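Local coordinates for protein rhamnonate dehydratase (Gibberella zeae PH-1, PDB 3FXG) that probably catalyses the magnesium-dependent dehydration of the sugar acid rhamnonate, as a member of the enolase superfamily, at residues Y330-Q335 with L357-D362; F334-P339 with L375-L380; Q344-N349 with I365-P370. All coordinates share one frame; numbering follows the deposited sequence.

Contacts 2 and 3 lie close to where the barrel chain returns to its first strand, while contact 1 faces the N-terminal sheet. From the N terminus, helix 329-335 is the shared starting point of contacts 1 and 2, which have Phe334 and Gln335 in common. Contact 1 closes a loop of 21 intervening residues, bringing the turn at 357-362 back to the helix. Contact 2 closes one of 35, joining segment 334-339 to the turn after strand 374-376. Contact 3 closes the shortest, of 15, from strand 344-347 to the loop 365-370; it crosses contact 1 and lies within the loop of contact 2. Together they tie the helix, strand 344-347 and the following loop to strand 374-376.

Contact 1: residues Y330-Q335 with L357-D362; sequences YSYHFQ and LPVFGD
The aromatic rings of Tyr330 and Phe360 form the heart of this contact. Tyr330 CE2 lies 3.5 Å from Phe360 CZ, while Phe360 CE2 is 3.8 Å from the same tyrosine carbon. The centroids are 5.6 Å apart and the planes are inclined at 45°, so the rings meet obliquely. Phe360 CG lies opposite the carbonyl carbon (chi1 -57°), which turns the ring to the helix. More loosely, Tyr332 and Val359 point at each other from opposite directions, with Tyr332 OH 4.2 Å from Val359 CG1. Val359 also supports the phenyl ring from its own segment: its CG2 sits over the centre of one face of Phe360, 3.3 Å above the plane. Val359 and Phe360 occupy the two central positions of a type I turn from Pro358 to Gly361. A carboxylate oxygen of Glu367, OE1, accepts a hydrogen bond from Phe360 N and so holds the turn from outside. Tyr330 also packs on Val299. The two aromatic residues touch strand 78-84, Tyr330 on Ala81 and Phe360 on Thr82, and the Phe360 backbone bonds to Gly25. The pair lies where helix 329-335 of the barrel domain meets the N-terminal sheet, while Phe334 packs against helix 305-316.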
ATOM      1  N   TYR A 330     -10.929  10.440 -38.840  1.00 15.70           N
ATOM      2  CA  TYR A 330     -11.071  11.048 -37.522  1.00 15.06           C
ATOM      3  C   TYR A 330      -9.909  10.613 -36.637  1.00 16.41           C
ATOM      4  O   TYR A 330      -9.492  11.342 -35.736  1.00 16.74           O
ATOM      5  CB  TYR A 330     -12.405  10.647 -36.891  1.00 13.81           C
ATOM      6  CG  TYR A 330     -13.585  10.965 -37.776  1.00 14.67           C
ATOM      7  CD1 TYR A 330     -13.705  12.217 -38.379  1.00 15.80           C
ATOM      8  CD2 TYR A 330     -14.565  10.009 -38.036  1.00 14.97           C
ATOM      9  CE1 TYR A 330     -14.769  12.509 -39.226  1.00 15.44           C
ATOM     10  CE2 TYR A 330     -15.635  10.292 -38.882  1.00 15.65           C
ATOM     11  CZ  TYR A 330     -15.728  11.542 -39.473  1.00 16.04           C
ATOM     12  OH  TYR A 330     -16.767  11.824 -40.327  1.00 16.19           O
ATOM     13  N   SER A 331      -9.388   9.419 -36.897  1.00 14.65           N
ATOM     14  CA  SER A 331      -8.259   8.916 -36.133  1.00 16.41           C
ATOM     15  C   SER A 331      -6.941   9.243 -36.835  1.00 14.69           C
ATOM     16  O   SER A 331      -5.933   9.492 -36.177  1.00 14.79           O
ATOM     17  CB  SER A 331      -8.386   7.406 -35.915  1.00 18.93           C
ATOM     18  OG  SER A 331      -8.650   6.732 -37.133  1.00 26.19           O
ATOM     19  N   TYR A 332      -6.944   9.266 -38.166  1.00 14.82           N
ATOM     20  CA  TYR A 332      -5.716   9.571 -38.898  1.00 12.69           C
ATOM     21  C   TYR A 332      -5.178  10.949 -38.531  1.00 12.07           C
ATOM     22  O   TYR A 332      -3.989  11.106 -38.257  1.00 11.83           O
ATOM     23  CB  TYR A 332      -5.942   9.511 -40.417  1.00 14.07           C
ATOM     24  CG  TYR A 332      -6.567   8.222 -40.903  1.00 15.84           C
ATOM     25  CD1 TYR A 332      -6.481   7.053 -40.146  1.00 15.42           C
ATOM     26  CD2 TYR A 332      -7.252   8.170 -42.120  1.00 17.31           C
ATOM     27  CE1 TYR A 332      -7.061   5.870 -40.582  1.00 16.68           C
ATOM     28  CE2 TYR A 332      -7.834   6.986 -42.566  1.00 16.80           C
ATOM     29  CZ  TYR A 332      -7.735   5.844 -41.789  1.00 17.17           C
ATOM     30  OH  TYR A 332      -8.319   4.671 -42.205  1.00 18.89           O
ATOM     31  N   HIS A 333      -6.055  11.948 -38.520  1.00 10.88           N
ATOM     32  CA  HIS A 333      -5.631  13.303 -38.198  1.00 13.13           C
ATOM     33  C   HIS A 333      -5.093  13.402 -36.778  1.00 13.16           C
ATOM     34  O   HIS A 333      -4.213  14.213 -36.493  1.00 11.70           O
ATOM     35  CB  HIS A 333      -6.787  14.288 -38.392  1.00 12.29           C
ATOM     36  CG  HIS A 333      -7.013  14.681 -39.821  1.00 12.72           C
ATOM     37  ND1 HIS A 333      -7.551  13.822 -40.756  1.00 15.64           N
ATOM     38  CD2 HIS A 333      -6.783  15.847 -40.470  1.00 11.42           C
ATOM     39  CE1 HIS A 333      -7.648  14.444 -41.919  1.00 10.45           C
ATOM     40  NE2 HIS A 333      -7.189  15.674 -41.772  1.00 14.95           N
ATOM     41  N   PHE A 334      -5.622  12.568 -35.894  1.00 12.37           N
ATOM     42  CA  PHE A 334      -5.176  12.566 -34.511  1.00 13.83           C
ATOM     43  C   PHE A 334      -3.822  11.870 -34.380  1.00 13.47           C
ATOM     44  O   PHE A 334      -2.883  12.428 -33.814  1.00 12.29           O
ATOM     45  CB  PHE A 334      -6.207  11.860 -33.629  1.00 14.42           C
ATOM     46  CG  PHE A 334      -5.777  11.715 -32.202  1.00 16.78           C
ATOM     47  CD1 PHE A 334      -5.733  12.818 -31.360  1.00 17.08           C
ATOM     48  CD2 PHE A 334      -5.383  10.475 -31.709  1.00 19.33           C
ATOM     49  CE1 PHE A 334      -5.300  12.690 -30.043  1.00 18.80           C
ATOM     50  CE2 PHE A 334      -4.947  10.339 -30.393  1.00 19.79           C
ATOM     51  CZ  PHE A 334      -4.906  11.449 -29.562  1.00 16.79           C
ATOM     52  N   GLN A 335      -3.725  10.651 -34.907  1.00 13.78           N
ATOM     53  CA  GLN A 335      -2.489   9.875 -34.830  1.00 13.60           C
ATOM     54  C   GLN A 335      -1.262  10.550 -35.418  1.00 13.23           C
ATOM     55  O   GLN A 335      -0.151  10.383 -34.919  1.00 13.97           O
ATOM     56  CB  GLN A 335      -2.656   8.516 -35.523  1.00 15.36           C
ATOM     57  CG  GLN A 335      -3.496   7.510 -34.764  1.00 20.44           C
ATOM     58  CD  GLN A 335      -3.149   7.461 -33.290  1.00 21.12           C
ATOM     59  OE1 GLN A 335      -3.516   8.356 -32.532  1.00 20.89           O
ATOM     60  NE2 GLN A 335      -2.432   6.419 -32.876  1.00 20.37           N
ATOM     61  N   LEU A 357     -11.007  -1.706 -48.027  1.00 21.45           N
ATOM     62  CA  LEU A 357     -12.082  -0.917 -48.612  1.00 21.42           C
ATOM     63  C   LEU A 357     -12.405   0.233 -47.660  1.00 21.16           C
ATOM     64  O   LEU A 357     -12.021   0.199 -46.490  1.00 19.59           O
ATOM     65  CB  LEU A 357     -13.317  -1.796 -48.826  1.00 21.72           C
ATOM     66  CG  LEU A 357     -13.136  -3.002 -49.756  1.00 24.89           C
ATOM     67  CD1 LEU A 357     -14.417  -3.824 -49.787  1.00 25.27           C
ATOM     68  CD2 LEU A 357     -12.771  -2.524 -51.154  1.00 26.36           C
ATOM     69  N   PRO A 358     -13.109   1.268 -48.146  1.00 21.12           N
ATOM     70  CA  PRO A 358     -13.463   2.420 -47.304  1.00 20.51           C
ATOM     71  C   PRO A 358     -14.103   2.001 -45.983  1.00 21.01           C
ATOM     72  O   PRO A 358     -14.960   1.120 -45.955  1.00 18.70           O
ATOM     73  CB  PRO A 358     -14.429   3.205 -48.188  1.00 20.67           C
ATOM     74  CG  PRO A 358     -13.911   2.925 -49.567  1.00 21.06           C
ATOM     75  CD  PRO A 358     -13.630   1.439 -49.515  1.00 20.78           C
ATOM     76  N   VAL A 359     -13.687   2.636 -44.890  1.00 21.33           N
ATOM     77  CA  VAL A 359     -14.232   2.310 -43.576  1.00 22.50           C
ATOM     78  C   VAL A 359     -15.704   2.696 -43.480  1.00 21.60           C
ATOM     79  O   VAL A 359     -16.500   1.994 -42.857  1.00 21.81           O
ATOM     80  CB  VAL A 359     -13.464   3.032 -42.439  1.00 23.69           C
ATOM     81  CG1 VAL A 359     -11.977   2.714 -42.521  1.00 24.44           C
ATOM     82  CG2 VAL A 359     -13.695   4.527 -42.521  1.00 27.46           C
ATOM     83  N   PHE A 360     -16.066   3.813 -44.104  1.00 21.95           N
ATOM     84  CA  PHE A 360     -17.443   4.288 -44.067  1.00 23.08           C
ATOM     85  C   PHE A 360     -18.224   3.931 -45.329  1.00 22.87           C
ATOM     86  O   PHE A 360     -19.272   4.515 -45.609  1.00 24.14           O
ATOM     87  CB  PHE A 360     -17.468   5.803 -43.837  1.00 22.77           C
ATOM     88  CG  PHE A 360     -16.749   6.237 -42.587  1.00 23.10           C
ATOM     89  CD1 PHE A 360     -17.070   5.677 -41.351  1.00 24.95           C
ATOM     90  CD2 PHE A 360     -15.753   7.206 -42.640  1.00 23.64           C
ATOM     91  CE1 PHE A 360     -16.409   6.076 -40.188  1.00 24.87           C
ATOM     92  CE2 PHE A 360     -15.084   7.612 -41.482  1.00 24.09           C
ATOM     93  CZ  PHE A 360     -15.413   7.046 -40.254  1.00 24.65           C
ATOM     94  N   GLY A 361     -17.713   2.964 -46.087  1.00 23.49           N
ATOM     95  CA  GLY A 361     -18.396   2.536 -47.297  1.00 24.12           C
ATOM     96  C   GLY A 361     -18.538   3.593 -48.376  1.00 24.71           C
ATOM     97  O   GLY A 361     -17.616   4.372 -48.615  1.00 25.89           O
ATOM     98  N   ASP A 362     -19.701   3.628 -49.024  1.00 23.87           N
ATOM     99  CA  ASP A 362     -19.946   4.582 -50.101  1.00 23.27           C
ATOM    100  C   ASP A 362     -20.526   5.923 -49.657  1.00 21.80           C
ATOM    101  O   ASP A 362     -21.019   6.692 -50.481  1.00 21.42           O
ATOM    102  CB  ASP A 362     -20.856   3.947 -51.158  1.00 24.25           C
ATOM    103  CG  ASP A 362     -22.270   3.713 -50.655  1.00 27.56           C
ATOM    104  OD1 ASP A 362     -22.482   3.713 -49.423  1.00 28.88           O
ATOM    105  OD2 ASP A 362     -23.170   3.517 -51.498  1.00 28.42           O
TER

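Contact 2: residues F334-P339 with L375-L380; sequences FQISQP and LTTADL
The segment leaving helix 329-335 of the barrel domain meets the turn that follows strand 374-376, through Ile336 on one side and Thr377 and Leu380 on the other. The contact is buried and apolar, and Ile336 divides its two branches between the two partners. Its CG1 lies 3.8 Å from Thr377 CG2, the two side chains being nearly perpendicular. Its CG2 is 4.1 Å from Leu380 CD1, where the side chains run antiparallel alongside each other. The threonine is turned so that its methyl stands anti to the carbonyl carbon and meets the isoleucine, whereas OG1 (chi1 45°) is hydrogen-bonded to Glu162 OE2; one side chain thereby serves both an apolar and a polar neighbour. Leu380 additionally packs on Tyr332 and His333 of helix 329-335.

The turn carrying Thr377 and Leu380 is braced from within. Thr376 N donates to Asp379 OD2 at 2.6 Å, on the anti side and 32° out of the carboxylate plane, and Asp379 N returns a weak bond of 3.3 Å to Thr376 OG1. The reciprocal pattern resembles a capping box, though residues 377-379 have helical torsions without regular helix bonds; Leu380 N bonds to Thr377 O at 2.9 Å. Around the contact, Ile336 and Thr377 make backbone bonds to Thr160 and Glu162 respectively, and Ile336 also touches Leu164. Beyond it, Ser337 O accepts a bond from Asn110 ND2 of a second subunit. With Leu375 bonded through its backbone to Leu164, strand 374-376 pairs antiparallel with strand 163-169, alongside which the contact lies, an addition to the parallel barrel of the enolase-superfamily C-terminal domain.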
ATOM      1  N   PHE A 334      -5.622  12.568 -35.894  1.00 12.37           N
ATOM      2  CA  PHE A 334      -5.176  12.566 -34.511  1.00 13.83           C
ATOM      3  C   PHE A 334      -3.822  11.870 -34.380  1.00 13.47           C
ATOM      4  O   PHE A 334      -2.883  12.428 -33.814  1.00 12.29           O
ATOM      5  CB  PHE A 334      -6.207  11.860 -33.629  1.00 14.42           C
ATOM      6  CG  PHE A 334      -5.777  11.715 -32.202  1.00 16.78           C
ATOM      7  CD1 PHE A 334      -5.733  12.818 -31.360  1.00 17.08           C
ATOM      8  CD2 PHE A 334      -5.383  10.475 -31.709  1.00 19.33           C
ATOM      9  CE1 PHE A 334      -5.300  12.690 -30.043  1.00 18.80           C
ATOM     10  CE2 PHE A 334      -4.947  10.339 -30.393  1.00 19.79           C
ATOM     11  CZ  PHE A 334      -4.906  11.449 -29.562  1.00 16.79           C
ATOM     12  N   GLN A 335      -3.725  10.651 -34.907  1.00 13.78           N
ATOM     13  CA  GLN A 335      -2.489   9.875 -34.830  1.00 13.60           C
ATOM     14  C   GLN A 335      -1.262  10.550 -35.418  1.00 13.23           C
ATOM     15  O   GLN A 335      -0.151  10.383 -34.919  1.00 13.97           O
ATOM     16  CB  GLN A 335      -2.656   8.516 -35.523  1.00 15.36           C
ATOM     17  CG  GLN A 335      -3.496   7.510 -34.764  1.00 20.44           C
ATOM     18  CD  GLN A 335      -3.149   7.461 -33.290  1.00 21.12           C
ATOM     19  OE1 GLN A 335      -3.516   8.356 -32.532  1.00 20.89           O
ATOM     20  NE2 GLN A 335      -2.432   6.419 -32.876  1.00 20.37           N
ATOM     21  N   ILE A 336      -1.458  11.310 -36.486  1.00 12.76           N
ATOM     22  CA  ILE A 336      -0.343  11.972 -37.151  1.00 13.81           C
ATOM     23  C   ILE A 336       0.159  13.208 -36.401  1.00 13.21           C
ATOM     24  O   ILE A 336       1.242  13.711 -36.690  1.00 13.91           O
ATOM     25  CB  ILE A 336      -0.759  12.397 -38.585  1.00 13.85           C
ATOM     26  CG1 ILE A 336       0.473  12.564 -39.473  1.00 15.88           C
ATOM     27  CG2 ILE A 336      -1.545  13.700 -38.535  1.00 15.61           C
ATOM     28  CD1 ILE A 336       1.149  11.253 -39.810  1.00 18.36           C
ATOM     29  N   SER A 337      -0.605  13.669 -35.413  1.00 11.99           N
ATOM     30  CA  SER A 337      -0.259  14.896 -34.699  1.00 12.58           C
ATOM     31  C   SER A 337       0.242  14.865 -33.260  1.00 11.97           C
ATOM     32  O   SER A 337       0.689  15.896 -32.752  1.00 13.00           O
ATOM     33  CB  SER A 337      -1.462  15.835 -34.741  1.00 15.27           C
ATOM     34  OG  SER A 337      -2.547  15.268 -34.026  1.00 18.38           O
ATOM     35  N   GLN A 338       0.180  13.719 -32.597  1.00 11.71           N
ATOM     36  CA  GLN A 338       0.603  13.656 -31.203  1.00 14.06           C
ATOM     37  C   GLN A 338       1.967  13.010 -30.975  1.00 14.48           C
ATOM     38  O   GLN A 338       2.498  12.314 -31.844  1.00 13.73           O
ATOM     39  CB  GLN A 338      -0.464  12.925 -30.380  1.00 14.77           C
ATOM     40  CG  GLN A 338      -1.869  13.493 -30.553  1.00 14.41           C
ATOM     41  CD  GLN A 338      -1.990  14.932 -30.077  1.00 17.33           C
ATOM     42  OE1 GLN A 338      -2.271  15.839 -30.862  1.00 19.90           O
ATOM     43  NE2 GLN A 338      -1.779  15.146 -28.786  1.00 16.63           N
ATOM     44  N   PRO A 339       2.562  13.248 -29.797  1.00 14.10           N
ATOM     45  CA  PRO A 339       3.869  12.661 -29.506  1.00 14.02           C
ATOM     46  C   PRO A 339       3.807  11.183 -29.130  1.00 13.65           C
ATOM     47  O   PRO A 339       4.793  10.462 -29.291  1.00 11.85           O
ATOM     48  CB  PRO A 339       4.385  13.528 -28.359  1.00 16.19           C
ATOM     49  CG  PRO A 339       3.122  13.902 -27.637  1.00 16.22           C
ATOM     50  CD  PRO A 339       2.196  14.250 -28.777  1.00 15.05           C
ATOM     51  N   LEU A 375      -0.310   5.681 -44.766  1.00 12.15           N
ATOM     52  CA  LEU A 375      -0.847   6.909 -45.338  1.00 12.49           C
ATOM     53  C   LEU A 375       0.196   7.990 -45.068  1.00 12.49           C
ATOM     54  O   LEU A 375       1.117   7.785 -44.276  1.00 13.27           O
ATOM     55  CB  LEU A 375      -2.182   7.304 -44.692  1.00 12.07           C
ATOM     56  CG  LEU A 375      -3.423   6.460 -45.005  1.00 13.35           C
ATOM     57  CD1 LEU A 375      -4.645   7.148 -44.411  1.00 14.11           C
ATOM     58  CD2 LEU A 375      -3.591   6.301 -46.514  1.00 13.21           C
ATOM     59  N   THR A 376       0.057   9.136 -45.723  1.00 13.28           N
ATOM     60  CA  THR A 376       1.004  10.227 -45.543  1.00 12.04           C
ATOM     61  C   THR A 376       0.270  11.514 -45.201  1.00 12.19           C
ATOM     62  O   THR A 376      -0.952  11.596 -45.343  1.00 12.95           O
ATOM     63  CB  THR A 376       1.805  10.482 -46.829  1.00 13.92           C
ATOM     64  OG1 THR A 376       0.906  10.909 -47.857  1.00 13.53           O
ATOM     65  CG2 THR A 376       2.529   9.216 -47.273  1.00 14.04           C
ATOM     66  N   THR A 377       1.017  12.519 -44.751  1.00 12.70           N
ATOM     67  CA  THR A 377       0.415  13.802 -44.415  1.00 14.51           C
ATOM     68  C   THR A 377      -0.259  14.369 -45.659  1.00 15.07           C
ATOM     69  O   THR A 377      -1.309  15.008 -45.574  1.00 14.00           O
ATOM     70  CB  THR A 377       1.471  14.810 -43.913  1.00 14.04           C
ATOM     71  OG1 THR A 377       2.616  14.773 -44.773  1.00 16.03           O
ATOM     72  CG2 THR A 377       1.895  14.477 -42.491  1.00 12.35           C
ATOM     73  N   ALA A 378       0.351  14.130 -46.816  1.00 13.94           N
ATOM     74  CA  ALA A 378      -0.203  14.606 -48.076  1.00 13.99           C
ATOM     75  C   ALA A 378      -1.611  14.050 -48.280  1.00 13.68           C
ATOM     76  O   ALA A 378      -2.497  14.761 -48.747  1.00 11.06           O
ATOM     77  CB  ALA A 378       0.697  14.194 -49.236  1.00 17.26           C
ATOM     78  N   ASP A 379      -1.819  12.784 -47.918  1.00 12.50           N
ATOM     79  CA  ASP A 379      -3.132  12.155 -48.069  1.00 14.14           C
ATOM     80  C   ASP A 379      -4.187  12.887 -47.243  1.00 14.01           C
ATOM     81  O   ASP A 379      -5.378  12.841 -47.556  1.00 14.35           O
ATOM     82  CB  ASP A 379      -3.107  10.690 -47.604  1.00 14.96           C
ATOM     83  CG  ASP A 379      -2.198   9.811 -48.442  1.00 17.51           C
ATOM     84  OD1 ASP A 379      -2.199   9.944 -49.683  1.00 13.51           O
ATOM     85  OD2 ASP A 379      -1.494   8.963 -47.852  1.00 18.39           O
ATOM     86  N   LEU A 380      -3.746  13.560 -46.185  1.00 14.65           N
ATOM     87  CA  LEU A 380      -4.663  14.267 -45.300  1.00 14.83           C
ATOM     88  C   LEU A 380      -4.798  15.758 -45.587  1.00 16.05           C
ATOM     89  O   LEU A 380      -5.536  16.460 -44.892  1.00 15.61           O
ATOM     90  CB  LEU A 380      -4.218  14.073 -43.848  1.00 15.63           C
ATOM     91  CG  LEU A 380      -3.971  12.626 -43.405  1.00 13.62           C
ATOM     92  CD1 LEU A 380      -3.567  12.600 -41.939  1.00 14.42           C
ATOM     93  CD2 LEU A 380      -5.234  11.800 -43.619  1.00 14.62           C
TER

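Contact 3: residues Q344-N349 with I365-P370; sequences QEYLAN and IDEPIP
Tyr346 lays one face of its ring against Pro370 in a CH-pi contact. Pro370 CG lies 3.8 Å from the ring centroid, 26° off the normal and displaced toward the rim, while Pro370 CD reaches Tyr346 CE1 at 3.4 Å. Both proline carbons lie over the same face, near the CD1-CE1 edge. The tyrosine ring stands anti to its backbone nitrogen (chi1 -161°), which carries it from strand 344-347 across to the loop. Apolar packing continues at the phenol end, where Ile369 CG2 approaches obliquely, 4.0 Å from Tyr346 CZ. The polar groups nearby look elsewhere for partners. Tyr346 OH and Glu367 OE2 are 3.8 Å apart, too far for a bond; the hydroxyl probably bonds to Leu357 O, at a separation too short to be taken at face value, and the carboxylate oxygen to Val359 N. Glu367 thereby ties segment 365-370 to the preceding turn. Phe166 of strand 163-169 touches both Tyr346 and Pro370. Backbone bonds from Tyr346 to Tyr167 and Thr169 join the two strands in parallel, the seam where first and last strands close the (beta/alpha)7beta barrel of the enolase superfamily, with the tyrosine side chain about 12 Å from the bound magnesium ion.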
ATOM      1  N   GLN A 344      -1.449   3.232 -36.466  1.00 15.72           N
ATOM      2  CA  GLN A 344      -2.888   3.191 -36.620  1.00 16.24           C
ATOM      3  C   GLN A 344      -3.446   1.825 -36.984  1.00 17.19           C
ATOM      4  O   GLN A 344      -2.774   1.004 -37.604  1.00 15.30           O
ATOM      5  CB  GLN A 344      -3.288   4.200 -37.701  1.00 16.18           C
ATOM      6  CG  GLN A 344      -4.728   4.107 -38.128  1.00 17.59           C
ATOM      7  CD  GLN A 344      -5.620   5.046 -37.366  1.00 16.72           C
ATOM      8  OE1 GLN A 344      -6.816   4.804 -37.231  1.00 19.50           O
ATOM      9  NE2 GLN A 344      -5.050   6.139 -36.879  1.00 14.72           N
ATOM     10  N   GLU A 345      -4.694   1.597 -36.594  1.00 17.71           N
ATOM     11  CA  GLU A 345      -5.366   0.351 -36.908  1.00 16.83           C
ATOM     12  C   GLU A 345      -6.275   0.546 -38.114  1.00 16.94           C
ATOM     13  O   GLU A 345      -6.852   1.616 -38.306  1.00 14.69           O
ATOM     14  CB  GLU A 345      -6.231  -0.115 -35.737  1.00 19.15           C
ATOM     15  CG  GLU A 345      -7.253  -1.177 -36.142  1.00 17.64           C
ATOM     16  CD  GLU A 345      -8.184  -1.590 -35.017  1.00 19.15           C
ATOM     17  OE1 GLU A 345      -8.659  -0.703 -34.279  1.00 20.93           O
ATOM     18  OE2 GLU A 345      -8.457  -2.805 -34.884  1.00 14.30           O
ATOM     19  N   TYR A 346      -6.375  -0.486 -38.937  1.00 17.35           N
ATOM     20  CA  TYR A 346      -7.287  -0.452 -40.064  1.00 19.93           C
ATOM     21  C   TYR A 346      -8.059  -1.752 -39.980  1.00 21.34           C
ATOM     22  O   TYR A 346      -7.476  -2.836 -40.052  1.00 19.89           O
ATOM     23  CB  TYR A 346      -6.579  -0.376 -41.411  1.00 21.16           C
ATOM     24  CG  TYR A 346      -7.538   0.106 -42.474  1.00 26.00           C
ATOM     25  CD1 TYR A 346      -7.851   1.461 -42.581  1.00 28.92           C
ATOM     26  CD2 TYR A 346      -8.198  -0.792 -43.313  1.00 26.82           C
ATOM     27  CE1 TYR A 346      -8.797   1.917 -43.490  1.00 30.56           C
ATOM     28  CE2 TYR A 346      -9.156  -0.348 -44.230  1.00 28.42           C
ATOM     29  CZ  TYR A 346      -9.446   1.012 -44.310  1.00 31.65           C
ATOM     30  OH  TYR A 346     -10.380   1.483 -45.204  1.00 33.89           O
ATOM     31  N   LEU A 347      -9.367  -1.636 -39.793  1.00 23.44           N
ATOM     32  CA  LEU A 347     -10.231  -2.798 -39.683  1.00 27.04           C
ATOM     33  C   LEU A 347     -10.599  -3.255 -41.087  1.00 28.09           C
ATOM     34  O   LEU A 347     -11.365  -2.584 -41.777  1.00 29.52           O
ATOM     35  CB  LEU A 347     -11.487  -2.425 -38.886  1.00 28.45           C
ATOM     36  CG  LEU A 347     -12.457  -3.520 -38.433  1.00 29.72           C
ATOM     37  CD1 LEU A 347     -13.495  -2.912 -37.495  1.00 29.66           C
ATOM     38  CD2 LEU A 347     -13.131  -4.157 -39.636  1.00 31.81           C
ATOM     39  N   ALA A 348     -10.039  -4.386 -41.511  1.00 29.39           N
ATOM     40  CA  ALA A 348     -10.317  -4.925 -42.841  1.00 30.73           C
ATOM     41  C   ALA A 348     -11.825  -5.002 -43.038  1.00 32.41           C
ATOM     42  O   ALA A 348     -12.505  -5.808 -42.406  1.00 33.20           O
ATOM     43  CB  ALA A 348      -9.697  -6.307 -42.993  1.00 30.50           C
ATOM     44  N   ASN A 349     -12.345  -4.159 -43.919  1.00 32.16           N
ATOM     45  CA  ASN A 349     -13.777  -4.128 -44.161  1.00 33.03           C
ATOM     46  C   ASN A 349     -14.224  -4.962 -45.359  1.00 32.40           C
ATOM     47  O   ASN A 349     -15.385  -4.910 -45.760  1.00 31.58           O
ATOM     48  CB  ASN A 349     -14.233  -2.681 -44.311  1.00 36.04           C
ATOM     49  CG  ASN A 349     -13.531  -1.973 -45.433  1.00 40.41           C
ATOM     50  OD1 ASN A 349     -12.304  -2.026 -45.546  1.00 43.72           O
ATOM     51  ND2 ASN A 349     -14.302  -1.297 -46.273  1.00 43.80           N
ATOM     52  N   ILE A 365     -16.750   9.870 -51.093  1.00 20.61           N
ATOM     53  CA  ILE A 365     -16.132   9.503 -52.364  1.00 23.05           C
ATOM     54  C   ILE A 365     -14.606   9.559 -52.368  1.00 23.53           C
ATOM     55  O   ILE A 365     -13.969   9.063 -53.299  1.00 24.76           O
ATOM     56  CB  ILE A 365     -16.626  10.415 -53.507  1.00 24.19           C
ATOM     57  CG1 ILE A 365     -16.186  11.853 -53.249  1.00 25.93           C
ATOM     58  CG2 ILE A 365     -18.138  10.350 -53.619  1.00 25.83           C
ATOM     59  CD1 ILE A 365     -16.675  12.847 -54.289  1.00 29.48           C
ATOM     60  N   ASP A 366     -14.020  10.148 -51.328  1.00 22.00           N
ATOM     61  CA  ASP A 366     -12.569  10.297 -51.275  1.00 21.35           C
ATOM     62  C   ASP A 366     -11.889   9.914 -49.961  1.00 21.54           C
ATOM     63  O   ASP A 366     -10.927  10.563 -49.547  1.00 19.68           O
ATOM     64  CB  ASP A 366     -12.207  11.742 -51.610  1.00 22.55           C
ATOM     65  CG  ASP A 366     -13.005  12.742 -50.796  1.00 24.34           C
ATOM     66  OD1 ASP A 366     -13.711  12.316 -49.852  1.00 22.64           O
ATOM     67  OD2 ASP A 366     -12.925  13.952 -51.095  1.00 25.33           O
ATOM     68  N   GLU A 367     -12.370   8.865 -49.308  1.00 19.66           N
ATOM     69  CA  GLU A 367     -11.760   8.442 -48.056  1.00 19.91           C
ATOM     70  C   GLU A 367     -10.355   7.911 -48.350  1.00 19.07           C
ATOM     71  O   GLU A 367     -10.180   7.060 -49.218  1.00 19.69           O
ATOM     72  CB  GLU A 367     -12.601   7.338 -47.408  1.00 21.28           C
ATOM     73  CG  GLU A 367     -12.179   6.965 -45.994  1.00 23.62           C
ATOM     74  CD  GLU A 367     -12.895   5.726 -45.477  1.00 22.62           C
ATOM     75  OE1 GLU A 367     -14.144   5.684 -45.528  1.00 23.63           O
ATOM     76  OE2 GLU A 367     -12.205   4.793 -45.018  1.00 22.98           O
ATOM     77  N   PRO A 368      -9.331   8.432 -47.653  1.00 17.85           N
ATOM     78  CA  PRO A 368      -7.966   7.951 -47.890  1.00 17.98           C
ATOM     79  C   PRO A 368      -7.842   6.550 -47.289  1.00 17.63           C
ATOM     80  O   PRO A 368      -8.175   6.342 -46.124  1.00 16.51           O
ATOM     81  CB  PRO A 368      -7.108   8.983 -47.165  1.00 17.54           C
ATOM     82  CG  PRO A 368      -7.983   9.387 -46.014  1.00 19.95           C
ATOM     83  CD  PRO A 368      -9.340   9.531 -46.673  1.00 17.97           C
ATOM     84  N   ILE A 369      -7.377   5.592 -48.082  1.00 17.62           N
ATOM     85  CA  ILE A 369      -7.256   4.215 -47.609  1.00 18.09           C
ATOM     86  C   ILE A 369      -5.827   3.682 -47.675  1.00 16.55           C
ATOM     87  O   ILE A 369      -5.123   3.888 -48.659  1.00 17.46           O
ATOM     88  CB  ILE A 369      -8.194   3.292 -48.419  1.00 19.77           C
ATOM     89  CG1 ILE A 369      -9.644   3.727 -48.202  1.00 21.53           C
ATOM     90  CG2 ILE A 369      -8.011   1.840 -47.994  1.00 20.98           C
ATOM     91  CD1 ILE A 369     -10.631   3.042 -49.117  1.00 25.30           C
ATOM     92  N   PRO A 370      -5.384   2.980 -46.618  1.00 15.51           N
ATOM     93  CA  PRO A 370      -4.028   2.426 -46.569  1.00 13.69           C
ATOM     94  C   PRO A 370      -3.849   1.137 -47.365  1.00 14.16           C
ATOM     95  O   PRO A 370      -3.527   0.088 -46.806  1.00 12.33           O
ATOM     96  CB  PRO A 370      -3.806   2.227 -45.073  1.00 14.23           C
ATOM     97  CG  PRO A 370      -5.149   1.784 -44.618  1.00 13.32           C
ATOM     98  CD  PRO A 370      -6.085   2.748 -45.342  1.00 14.67           C
TER